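Long-range contacts in glutathione transferase gst1-6 (Anopheles dirus, PDB 1V2A), which probably catalyses the conjugation of glutathione to electrophilic, often halogenated compounds, a detoxifying reaction, and works as a homodimer: residues M1-S6 with P52-N57; Q48-T53 with V60-Y65; S90-R95 with T151-C156. All blocks are in the same frame, centred on the assembly; numbering follows the deposited sequence.

In the fold
Contacts 1 and 2 are neighbours in the N-terminal, thioredoxin-like domain, with centres 8 Å apart, and they share Pro52 and Thr53. In contact 1 the strand 53-56 pairs with 2-5; in contact 2 the loop leading into that strand meets the end of strand 59-62 and the start of helix 64-75, and together these supply seven of the ten residues around the bound glutathione sulfonic acid. Contact 3 belongs to the helical C-terminal domain, its centre 18 Å from that of contact 2 and 21 Å from that of contact 1. Tyr65 CD2 lies 4.1 Å from Cys156 SG, a packing touch between contacts 2 and 3, and both of these contacts also meet the second subunit.

Contact 1: residues M1-S6 with P52-N57; sequences MDYYYS and PTLVDN
Antiparallel strand pairing joins Asp2-Tyr5 to Thr53-Asp56 inside the four-stranded mixed sheet of the N-terminal domain, the two strand axes running 171° to each other. Two hydrogen-bonded pairs, Asp2 with Val55 and Tyr4 with Thr53, frame the non-hydrogen-bonded pair of Tyr3 and Leu54. Tyr4 N donates to Thr53 O at 3.0 Å, and Thr53 N returns a bond to Tyr4 O. At the other end Val55 N reaches Asp2 O, whereas Asp2 N approaches Val55 O from above the carbonyl plane, 43° out of it.

The face carrying Tyr3 and Leu54 packs against helices 13-22 and 64-75. Tyr3 has CG anti to its backbone N (chi1 -172°), and its ring runs alongside Pro52, with OH 3.2 Å from Pro52 CB; the hydroxyl is satisfied by Cys12 O. Leu54 CD1 is the branch that does the touching: it lies 3.3 Å from Asp2 O and 4.0 Å from Met1 CB. The unbranched Met1 chain bends at its last torsion and brings CE to 3.9 Å from Asp56 OD2, an oxygen hydrogen-bonded to Tyr75 OH.

On the other face Tyr4 turns its ring edge to the partner strand. Thr53 O sits in the ring plane, 3.4 Å from Tyr4 CD1, and Val55 CG2 meets Tyr4 CE1 at 3.8 Å; beta-branched valine and threonine suit such an extended backbone. Asp2 makes a salt bridge to Lys29 and a hydrogen bond to Asn27. With the cis peptide bond before Pro52, this pairing is characteristic of the thioredoxin-like fold of glutathione transferases.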
loop_
_atom_site.group_PDB
_atom_site.type_symbol
_atom_site.label_atom_id
_atom_site.label_comp_id
_atom_site.label_asym_id
_atom_site.label_seq_id
_atom_site.Cartn_x
_atom_site.Cartn_y
_atom_site.Cartn_z
ATOM N N MET B 1 8.796 -23.726 -0.704
ATOM C CA MET B 1 7.693 -22.767 -0.446
ATOM C C MET B 1 6.692 -22.796 -1.592
ATOM O O MET B 1 7.077 -22.920 -2.751
ATOM C CB MET B 1 8.269 -21.353 -0.275
ATOM C CG MET B 1 9.147 -20.892 -1.425
ATOM S SD MET B 1 10.084 -19.386 -1.041
ATOM C CE MET B 1 11.519 -20.105 -0.262
ATOM N N ASP B 2 5.406 -22.707 -1.268
ATOM C CA ASP B 2 4.376 -22.711 -2.301
ATOM C C ASP B 2 4.046 -21.275 -2.692
ATOM O O ASP B 2 4.099 -20.361 -1.862
ATOM C CB ASP B 2 3.100 -23.411 -1.816
ATOM C CG ASP B 2 3.352 -24.832 -1.363
ATOM O OD1 ASP B 2 4.277 -25.480 -1.906
ATOM O OD2 ASP B 2 2.613 -25.311 -0.471
ATOM N N TYR B 3 3.706 -21.086 -3.962
ATOM C CA TYR B 3 3.387 -19.764 -4.469
ATOM C C TYR B 3 2.138 -19.792 -5.341
ATOM O O TYR B 3 2.216 -20.034 -6.547
ATOM C CB TYR B 3 4.576 -19.220 -5.271
ATOM C CG TYR B 3 4.427 -17.777 -5.690
ATOM C CD1 TYR B 3 4.364 -16.757 -4.737
ATOM C CD2 TYR B 3 4.353 -17.425 -7.038
ATOM C CE1 TYR B 3 4.236 -15.417 -5.120
ATOM C CE2 TYR B 3 4.224 -16.090 -7.432
ATOM C CZ TYR B 3 4.169 -15.094 -6.468
ATOM O OH TYR B 3 4.064 -13.777 -6.854
ATOM N N TYR B 4 0.982 -19.563 -4.728
ATOM C CA TYR B 4 -0.267 -19.538 -5.481
ATOM C C TYR B 4 -0.206 -18.277 -6.323
ATOM O O TYR B 4 0.057 -17.190 -5.805
ATOM C CB TYR B 4 -1.452 -19.520 -4.526
ATOM C CG TYR B 4 -1.439 -20.726 -3.624
ATOM C CD1 TYR B 4 -0.641 -20.755 -2.481
ATOM C CD2 TYR B 4 -2.137 -21.881 -3.972
ATOM C CE1 TYR B 4 -0.531 -21.906 -1.708
ATOM C CE2 TYR B 4 -2.035 -23.037 -3.211
ATOM C CZ TYR B 4 -1.231 -23.047 -2.084
ATOM O OH TYR B 4 -1.119 -24.199 -1.351
ATOM N N TYR B 5 -0.440 -18.422 -7.623
ATOM C CA TYR B 5 -0.331 -17.281 -8.512
ATOM C C TYR B 5 -0.855 -17.559 -9.922
ATOM O O TYR B 5 -1.441 -18.607 -10.211
ATOM C CB TYR B 5 1.145 -16.919 -8.651
ATOM C CG TYR B 5 1.828 -17.854 -9.608
ATOM C CD1 TYR B 5 2.429 -17.375 -10.763
ATOM C CD2 TYR B 5 1.751 -19.237 -9.430
ATOM C CE1 TYR B 5 2.924 -18.245 -11.729
ATOM C CE2 TYR B 5 2.243 -20.118 -10.388
ATOM C CZ TYR B 5 2.822 -19.614 -11.539
ATOM O OH TYR B 5 3.248 -20.470 -12.531
ATOM N N SER B 6 -0.589 -16.590 -10.792
ATOM C CA SER B 6 -0.931 -16.637 -12.204
ATOM C C SER B 6 -0.158 -15.510 -12.872
ATOM O O SER B 6 -0.321 -14.351 -12.509
ATOM C CB SER B 6 -2.420 -16.421 -12.419
ATOM O OG SER B 6 -2.697 -16.400 -13.809
ATOM N N PRO B 52 -0.913 -12.742 -5.382
ATOM C CA PRO B 52 -0.066 -13.813 -4.867
ATOM C C PRO B 52 -0.226 -14.137 -3.389
ATOM O O PRO B 52 -0.540 -13.272 -2.581
ATOM C CB PRO B 52 1.332 -13.310 -5.188
ATOM C CG PRO B 52 1.184 -11.841 -4.979
ATOM C CD PRO B 52 -0.117 -11.531 -5.657
ATOM N N THR B 53 0.005 -15.404 -3.056
ATOM C CA THR B 53 -0.053 -15.902 -1.684
ATOM C C THR B 53 1.109 -16.871 -1.541
ATOM O O THR B 53 1.171 -17.868 -2.256
ATOM C CB THR B 53 -1.348 -16.676 -1.393
ATOM O OG1 THR B 53 -2.452 -15.769 -1.365
ATOM C CG2 THR B 53 -1.260 -17.368 -0.044
ATOM N N LEU B 54 2.024 -16.573 -0.624
ATOM C CA LEU B 54 3.194 -17.412 -0.387
ATOM C C LEU B 54 2.987 -18.259 0.871
ATOM O O LEU B 54 2.197 -17.895 1.736
ATOM C CB LEU B 54 4.431 -16.525 -0.211
ATOM C CG LEU B 54 5.789 -17.178 0.078
ATOM C CD1 LEU B 54 6.238 -17.970 -1.135
ATOM C CD2 LEU B 54 6.827 -16.108 0.419
ATOM N N VAL B 55 3.679 -19.396 0.959
ATOM C CA VAL B 55 3.586 -20.271 2.128
ATOM C C VAL B 55 4.954 -20.912 2.390
ATOM O O VAL B 55 5.255 -21.984 1.881
ATOM C CB VAL B 55 2.517 -21.388 1.931
ATOM C CG1 VAL B 55 2.346 -22.180 3.225
ATOM C CG2 VAL B 55 1.177 -20.771 1.527
ATOM N N ASP B 56 5.782 -20.234 3.178
ATOM C CA ASP B 56 7.125 -20.706 3.511
ATOM C C ASP B 56 7.111 -21.489 4.824
ATOM O O ASP B 56 6.887 -20.918 5.891
ATOM C CB ASP B 56 8.075 -19.512 3.646
ATOM C CG ASP B 56 9.535 -19.899 3.480
ATOM O OD1 ASP B 56 9.853 -21.111 3.565
ATOM O OD2 ASP B 56 10.365 -18.983 3.265
ATOM N N ASN B 57 7.357 -22.794 4.740
ATOM C CA ASN B 57 7.365 -23.660 5.915
ATOM C C ASN B 57 6.183 -23.368 6.824
ATOM O O ASN B 57 6.355 -23.122 8.021
ATOM C CB ASN B 57 8.669 -23.492 6.709
ATOM C CG ASN B 57 9.889 -23.963 5.938
ATOM O OD1 ASN B 57 9.926 -25.087 5.439
ATOM N ND2 ASN B 57 10.900 -23.108 5.844
#

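Contact 2: residues Q48-T53 with V60-Y65. With GTS (glutathione sulfonic acid), chain F.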
loop_
_atom_site.group_PDB
_atom_site.type_symbol
_atom_site.label_atom_id
_atom_site.label_comp_id
_atom_site.label_asym_id
_atom_site.label_seq_id
_atom_site.Cartn_x
_atom_site.Cartn_y
_atom_site.Cartn_z
ATOM N N GLN B 48 -8.284 -13.799 2.836
ATOM C CA GLN B 48 -8.649 -12.792 1.844
ATOM C C GLN B 48 -8.727 -13.451 0.478
ATOM O O GLN B 48 -9.340 -12.925 -0.445
ATOM C CB GLN B 48 -7.619 -11.650 1.822
ATOM C CG GLN B 48 -8.022 -10.477 0.933
ATOM C CD GLN B 48 -7.270 -9.191 1.251
ATOM O OE1 GLN B 48 -7.657 -8.106 0.803
ATOM N NE2 GLN B 48 -6.196 -9.303 2.029
ATOM N N HIS B 49 -8.100 -14.619 0.377
ATOM C CA HIS B 49 -8.052 -15.412 -0.842
ATOM C C HIS B 49 -7.728 -14.590 -2.082
ATOM O O HIS B 49 -8.542 -14.453 -2.992
ATOM C CB HIS B 49 -9.363 -16.202 -1.035
ATOM C CG HIS B 49 -10.595 -15.350 -1.110
ATOM N ND1 HIS B 49 -10.854 -14.499 -2.164
ATOM C CD2 HIS B 49 -11.648 -15.235 -0.267
ATOM C CE1 HIS B 49 -12.013 -13.899 -1.968
ATOM N NE2 HIS B 49 -12.515 -14.326 -0.824
ATOM N N THR B 50 -6.520 -14.039 -2.100
ATOM C CA THR B 50 -6.051 -13.254 -3.226
ATOM C C THR B 50 -4.665 -13.756 -3.568
ATOM O O THR B 50 -3.957 -14.251 -2.700
ATOM C CB THR B 50 -5.919 -11.771 -2.877
ATOM O OG1 THR B 50 -4.811 -11.593 -1.984
ATOM C CG2 THR B 50 -7.189 -11.264 -2.216
ATOM N N ILE B 51 -4.287 -13.661 -4.838
ATOM C CA ILE B 51 -2.957 -14.074 -5.252
ATOM C C ILE B 51 -2.230 -12.783 -5.591
ATOM O O ILE B 51 -2.845 -11.816 -6.049
ATOM C CB ILE B 51 -2.994 -15.012 -6.482
ATOM C CG1 ILE B 51 -3.856 -14.408 -7.590
ATOM C CG2 ILE B 51 -3.533 -16.363 -6.078
ATOM C CD1 ILE B 51 -4.032 -15.323 -8.805
ATOM N N PRO B 52 -0.913 -12.742 -5.382
ATOM C CA PRO B 52 -0.066 -13.813 -4.867
ATOM C C PRO B 52 -0.226 -14.137 -3.389
ATOM O O PRO B 52 -0.540 -13.272 -2.581
ATOM C CB PRO B 52 1.332 -13.310 -5.188
ATOM C CG PRO B 52 1.184 -11.841 -4.979
ATOM C CD PRO B 52 -0.117 -11.531 -5.657
ATOM N N THR B 53 0.005 -15.404 -3.056
ATOM C CA THR B 53 -0.053 -15.902 -1.684
ATOM C C THR B 53 1.109 -16.871 -1.541
ATOM O O THR B 53 1.171 -17.868 -2.256
ATOM C CB THR B 53 -1.348 -16.676 -1.393
ATOM O OG1 THR B 53 -2.452 -15.769 -1.365
ATOM C CG2 THR B 53 -1.260 -17.368 -0.044
ATOM N N VAL B 60 2.384 -18.420 6.283
ATOM C CA VAL B 60 1.635 -17.825 5.179
ATOM C C VAL B 60 1.881 -16.327 5.017
ATOM O O VAL B 60 2.021 -15.616 6.002
ATOM C CB VAL B 60 0.126 -18.056 5.371
ATOM C CG1 VAL B 60 -0.648 -17.389 4.258
ATOM C CG2 VAL B 60 -0.166 -19.552 5.384
ATOM N N VAL B 61 1.919 -15.858 3.769
ATOM C CA VAL B 61 2.144 -14.439 3.479
ATOM C C VAL B 61 1.442 -13.954 2.210
ATOM O O VAL B 61 1.559 -14.580 1.159
ATOM C CB VAL B 61 3.651 -14.143 3.305
ATOM C CG1 VAL B 61 3.865 -12.667 3.110
ATOM C CG2 VAL B 61 4.429 -14.642 4.523
ATOM N N TRP B 62 0.706 -12.848 2.288
ATOM C CA TRP B 62 0.076 -12.347 1.075
ATOM C C TRP B 62 0.271 -10.853 0.911
ATOM O O TRP B 62 0.698 -10.172 1.836
ATOM C CB TRP B 62 -1.401 -12.773 0.977
ATOM C CG TRP B 62 -2.389 -12.072 1.842
ATOM C CD1 TRP B 62 -3.131 -10.977 1.514
ATOM C CD2 TRP B 62 -2.808 -12.464 3.153
ATOM N NE1 TRP B 62 -3.997 -10.668 2.537
ATOM C CE2 TRP B 62 -3.822 -11.568 3.555
ATOM C CE3 TRP B 62 -2.437 -13.498 4.022
ATOM C CZ2 TRP B 62 -4.454 -11.658 4.796
ATOM C CZ3 TRP B 62 -3.067 -13.590 5.256
ATOM C CH2 TRP B 62 -4.068 -12.680 5.628
ATOM N N GLU B 63 -0.029 -10.365 -0.290
ATOM C CA GLU B 63 0.170 -8.978 -0.695
ATOM C C GLU B 63 1.561 -9.059 -1.307
ATOM O O GLU B 63 2.554 -9.214 -0.586
ATOM C CB GLU B 63 0.212 -7.988 0.482
ATOM C CG GLU B 63 -1.129 -7.514 1.047
ATOM C CD GLU B 63 -1.999 -6.792 0.031
ATOM O OE1 GLU B 63 -1.479 -5.982 -0.768
ATOM O OE2 GLU B 63 -3.219 -7.030 0.049
ATOM N N SER B 64 1.615 -8.976 -2.631
ATOM C CA SER B 64 2.852 -9.034 -3.388
ATOM C C SER B 64 3.985 -8.267 -2.715
ATOM O O SER B 64 5.154 -8.646 -2.794
ATOM C CB SER B 64 2.609 -8.466 -4.796
ATOM O OG SER B 64 2.219 -7.093 -4.758
ATOM N N TYR B 65 3.629 -7.179 -2.055
ATOM C CA TYR B 65 4.617 -6.346 -1.389
ATOM C C TYR B 65 5.135 -6.981 -0.108
ATOM O O TYR B 65 6.320 -6.886 0.200
ATOM C CB TYR B 65 4.014 -4.979 -1.085
ATOM C CG TYR B 65 3.360 -4.358 -2.287
ATOM C CD1 TYR B 65 2.037 -4.634 -2.602
ATOM C CD2 TYR B 65 4.073 -3.513 -3.132
ATOM C CE1 TYR B 65 1.436 -4.082 -3.737
ATOM C CE2 TYR B 65 3.479 -2.956 -4.274
ATOM C CZ TYR B 65 2.164 -3.250 -4.566
ATOM O OH TYR B 65 1.591 -2.756 -5.713
HETATM N N1 GTS F . -2.621 -6.020 -3.285
HETATM C CA1 GTS F . -2.653 -7.394 -3.700
HETATM C C1 GTS F . -1.210 -7.780 -3.912
HETATM O O11 GTS F . -0.906 -8.937 -3.686
HETATM O O12 GTS F . -0.389 -6.927 -4.279
HETATM C CB1 GTS F . -3.488 -7.481 -4.957
HETATM C CG1 GTS F . -3.625 -8.907 -5.526
HETATM C CD1 GTS F . -4.977 -9.125 -6.186
HETATM O OE1 GTS F . -5.845 -8.238 -6.224
HETATM N N2 GTS F . -5.121 -10.338 -6.716
HETATM C CA2 GTS F . -6.358 -10.719 -7.407
HETATM C C2 GTS F . -7.064 -11.776 -6.627
HETATM O O2 GTS F . -6.431 -12.700 -6.102
HETATM C CB2 GTS F . -6.153 -11.312 -8.798
HETATM S SG2 GTS F . -5.372 -10.280 -10.082
HETATM O O1S GTS F . -4.059 -9.846 -9.730
HETATM O O2S GTS F . -5.307 -11.091 -11.244
HETATM O O3S GTS F . -6.171 -9.117 -10.345
HETATM N N3 GTS F . -8.381 -11.629 -6.571
HETATM C CA3 GTS F . -9.193 -12.577 -5.865
HETATM C C3 GTS F . -10.132 -11.903 -4.933
HETATM O O31 GTS F . -10.877 -12.639 -4.304
HETATM O O32 GTS F . -10.110 -10.663 -4.865
HETATM O O HOH W 1 -4.605 -8.589 -1.231
HETATM O O HOH W 2 -2.113 -11.102 -2.562
#
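Much of the glutathione site of the thioredoxin-like domain is built here, where the cis-proline loop Gln48-Thr53 faces the strand end and helix start of Val60-Tyr65; Ser9 OG is a further hydrogen-bonding partner of the ligand. Ile51 holds the ligand's cysteine-derived backbone like a short strand pair: Ile51 N donates to GTS O2 at 2.7 Å, and GTS N2 donates to Ile51 O. The gamma-glutamyl end falls to Val60-Tyr65. Ser64 N gives GTS O11 a nearly straight bond (165°), Ser64 OG binds GTS O12, and Glu63 OE1 accepts a hydrogen bond from GTS N1; the helix beginning at Ser64 would probably help to stabilise the carboxylate.

Between the protein segments, the compact Pro52 ring packs its CG 3.6 Å from Ser64 CA, while Thr53 and Trp62 form a non-hydrogen-bonded antiparallel pair. Trp62 turns its ring edge to Gln48, whose amide plane stands almost perpendicular to the indole. Gln94 of the second subunit packs on this tryptophan, and Phe97 of that subunit stacks with Tyr65. Thr53 OG1 donates to Thr50 O. A water links both segments and the ligand: it accepts from Thr50 OG1 and Glu63 N and donates to GTS O11 and, at 2.7 Å, to Pro52 O.

Contact 3: residues S90-R95 with T151-C156; sequences SVVNQR and TVADIC
Apolar packing carries the contact between Val92, on helix 86-115, and the first turn of helix 152-162. The short segments run nearly parallel, crossing at 17° with their axes 9.4 Å apart, and Val92 bridges the gap. Its CG1, anti to the backbone N (chi1 -177°), comes 3.7 Å from Val152 CG2, the two side chains crossing at about a right angle. The same methyl lies 4.1 Å from Ala153 CB. Alanine suits this place because its single methyl lets the backbones come close, with Val92 CA and Ala153 CA 5.7 Å apart. Arg95 adds the base of its side chain, CB lying 4.2 Å from Ala153 CB. Val92 and Thr151 meet tip to tip, both valine methyls being 4.1 Å from Thr151 OG1.

The helix start within Thr151-Cys156 is closed by a capping box of Thr151 and Asp154. Thr151 OG1 accepts from Ala153 N at 3.2 Å, while Asp154 OD2 accepts from Thr151 N through its anti lone pair. Together the two bonds satisfy Ala153 N and Thr151 N, backbone N-H groups at the buried start of the helix. Asp154 OD1 is hydrogen-bonded to Ala145 N and Trp180 NE1.

The charged end of Arg95 turns away from Ala153. Its guanidinium makes a salt bridge with Glu141, a hydrogen bond to Ala145 O and a cation-pi contact with Phe138. The contact thus joins two helices of the C-terminal domain, with Val152 also packed on helix 64-75 of the N-terminal domain and Arg95 touching Trp62 of the second subunit.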
loop_
_atom_site.group_PDB
_atom_site.type_symbol
_atom_site.label_atom_id
_atom_site.label_comp_id
_atom_site.label_asym_id
_atom_site.label_seq_id
_atom_site.Cartn_x
_atom_site.Cartn_y
_atom_site.Cartn_z
ATOM N N SER B 90 13.341 4.823 3.070
ATOM C CA SER B 90 12.118 5.614 3.099
ATOM C C SER B 90 11.633 5.875 1.679
ATOM O O SER B 90 10.430 5.894 1.428
ATOM C CB SER B 90 12.318 6.947 3.846
ATOM O OG SER B 90 13.297 7.769 3.237
ATOM N N VAL B 91 12.561 6.051 0.748
ATOM C CA VAL B 91 12.178 6.303 -0.640
ATOM C C VAL B 91 11.581 5.037 -1.253
ATOM O O VAL B 91 10.551 5.086 -1.920
ATOM C CB VAL B 91 13.380 6.740 -1.496
ATOM C CG1 VAL B 91 12.882 7.345 -2.796
ATOM C CG2 VAL B 91 14.238 7.736 -0.733
ATOM N N VAL B 92 12.238 3.906 -1.011
ATOM C CA VAL B 92 11.776 2.624 -1.522
ATOM C C VAL B 92 10.377 2.392 -0.978
ATOM O O VAL B 92 9.436 2.150 -1.739
ATOM C CB VAL B 92 12.712 1.472 -1.067
ATOM C CG1 VAL B 92 12.251 0.154 -1.660
ATOM C CG2 VAL B 92 14.143 1.760 -1.512
ATOM N N ASN B 93 10.232 2.487 0.340
ATOM C CA ASN B 93 8.925 2.294 0.958
ATOM C C ASN B 93 7.887 3.220 0.365
ATOM O O ASN B 93 6.778 2.787 0.046
ATOM C CB ASN B 93 8.988 2.521 2.465
ATOM C CG ASN B 93 9.502 1.312 3.203
ATOM O OD1 ASN B 93 9.597 0.223 2.638
ATOM N ND2 ASN B 93 9.824 1.489 4.473
ATOM N N GLN B 94 8.239 4.496 0.217
ATOM C CA GLN B 94 7.304 5.461 -0.343
ATOM C C GLN B 94 6.917 5.089 -1.771
ATOM O O GLN B 94 5.736 5.136 -2.123
ATOM C CB GLN B 94 7.896 6.867 -0.309
ATOM C CG GLN B 94 7.003 7.920 -0.952
ATOM C CD GLN B 94 7.242 8.055 -2.443
ATOM O OE1 GLN B 94 6.328 7.886 -3.254
ATOM N NE2 GLN B 94 8.484 8.362 -2.813
ATOM N N ARG B 95 7.901 4.710 -2.586
ATOM C CA ARG B 95 7.624 4.334 -3.968
ATOM C C ARG B 95 6.737 3.085 -4.022
ATOM O O ARG B 95 5.962 2.907 -4.969
ATOM C CB ARG B 95 8.918 4.051 -4.740
ATOM C CG ARG B 95 10.013 5.112 -4.661
ATOM C CD ARG B 95 9.634 6.461 -5.244
ATOM N NE ARG B 95 10.806 7.137 -5.794
ATOM C CZ ARG B 95 10.984 8.456 -5.816
ATOM N NH1 ARG B 95 10.066 9.267 -5.307
ATOM N NH2 ARG B 95 12.078 8.966 -6.364
ATOM N N THR B 151 16.121 -1.878 -6.789
ATOM C CA THR B 151 15.595 -2.264 -5.487
ATOM C C THR B 151 14.260 -2.957 -5.743
ATOM O O THR B 151 13.843 -3.102 -6.892
ATOM C CB THR B 151 15.360 -1.033 -4.565
ATOM O OG1 THR B 151 14.346 -0.185 -5.119
ATOM C CG2 THR B 151 16.641 -0.234 -4.406
ATOM N N VAL B 152 13.594 -3.393 -4.682
ATOM C CA VAL B 152 12.304 -4.045 -4.833
ATOM C C VAL B 152 11.279 -3.090 -5.432
ATOM O O VAL B 152 10.219 -3.514 -5.900
ATOM C CB VAL B 152 11.784 -4.540 -3.483
ATOM C CG1 VAL B 152 12.676 -5.656 -2.976
ATOM C CG2 VAL B 152 11.776 -3.405 -2.493
ATOM N N ALA B 153 11.594 -1.798 -5.406
ATOM C CA ALA B 153 10.701 -0.784 -5.947
ATOM C C ALA B 153 10.616 -0.936 -7.450
ATOM O O ALA B 153 9.535 -0.908 -8.033
ATOM C CB ALA B 153 11.214 0.597 -5.603
ATOM N N ASP B 154 11.775 -1.101 -8.071
ATOM C CA ASP B 154 11.867 -1.248 -9.508
ATOM C C ASP B 154 11.106 -2.471 -9.989
ATOM O O ASP B 154 10.375 -2.400 -10.973
ATOM C CB ASP B 154 13.333 -1.353 -9.909
ATOM C CG ASP B 154 14.099 -0.088 -9.616
ATOM O OD1 ASP B 154 13.901 0.899 -10.352
ATOM O OD2 ASP B 154 14.892 -0.074 -8.649
ATOM N N ILE B 155 11.280 -3.592 -9.293
ATOM C CA ILE B 155 10.600 -4.823 -9.670
ATOM C C ILE B 155 9.073 -4.710 -9.639
ATOM O O ILE B 155 8.405 -5.171 -10.569
ATOM C CB ILE B 155 11.031 -5.996 -8.771
ATOM C CG1 ILE B 155 12.514 -6.313 -9.012
ATOM C CG2 ILE B 155 10.155 -7.211 -9.047
ATOM C CD1 ILE B 155 13.042 -7.480 -8.208
ATOM N N CYS B 156 8.528 -4.114 -8.580
ATOM C CA CYS B 156 7.072 -3.949 -8.453
ATOM C C CYS B 156 6.507 -2.956 -9.470
ATOM O O CYS B 156 5.447 -3.190 -10.053
ATOM C CB CYS B 156 6.685 -3.466 -7.046
ATOM S SG CYS B 156 7.105 -4.585 -5.682
#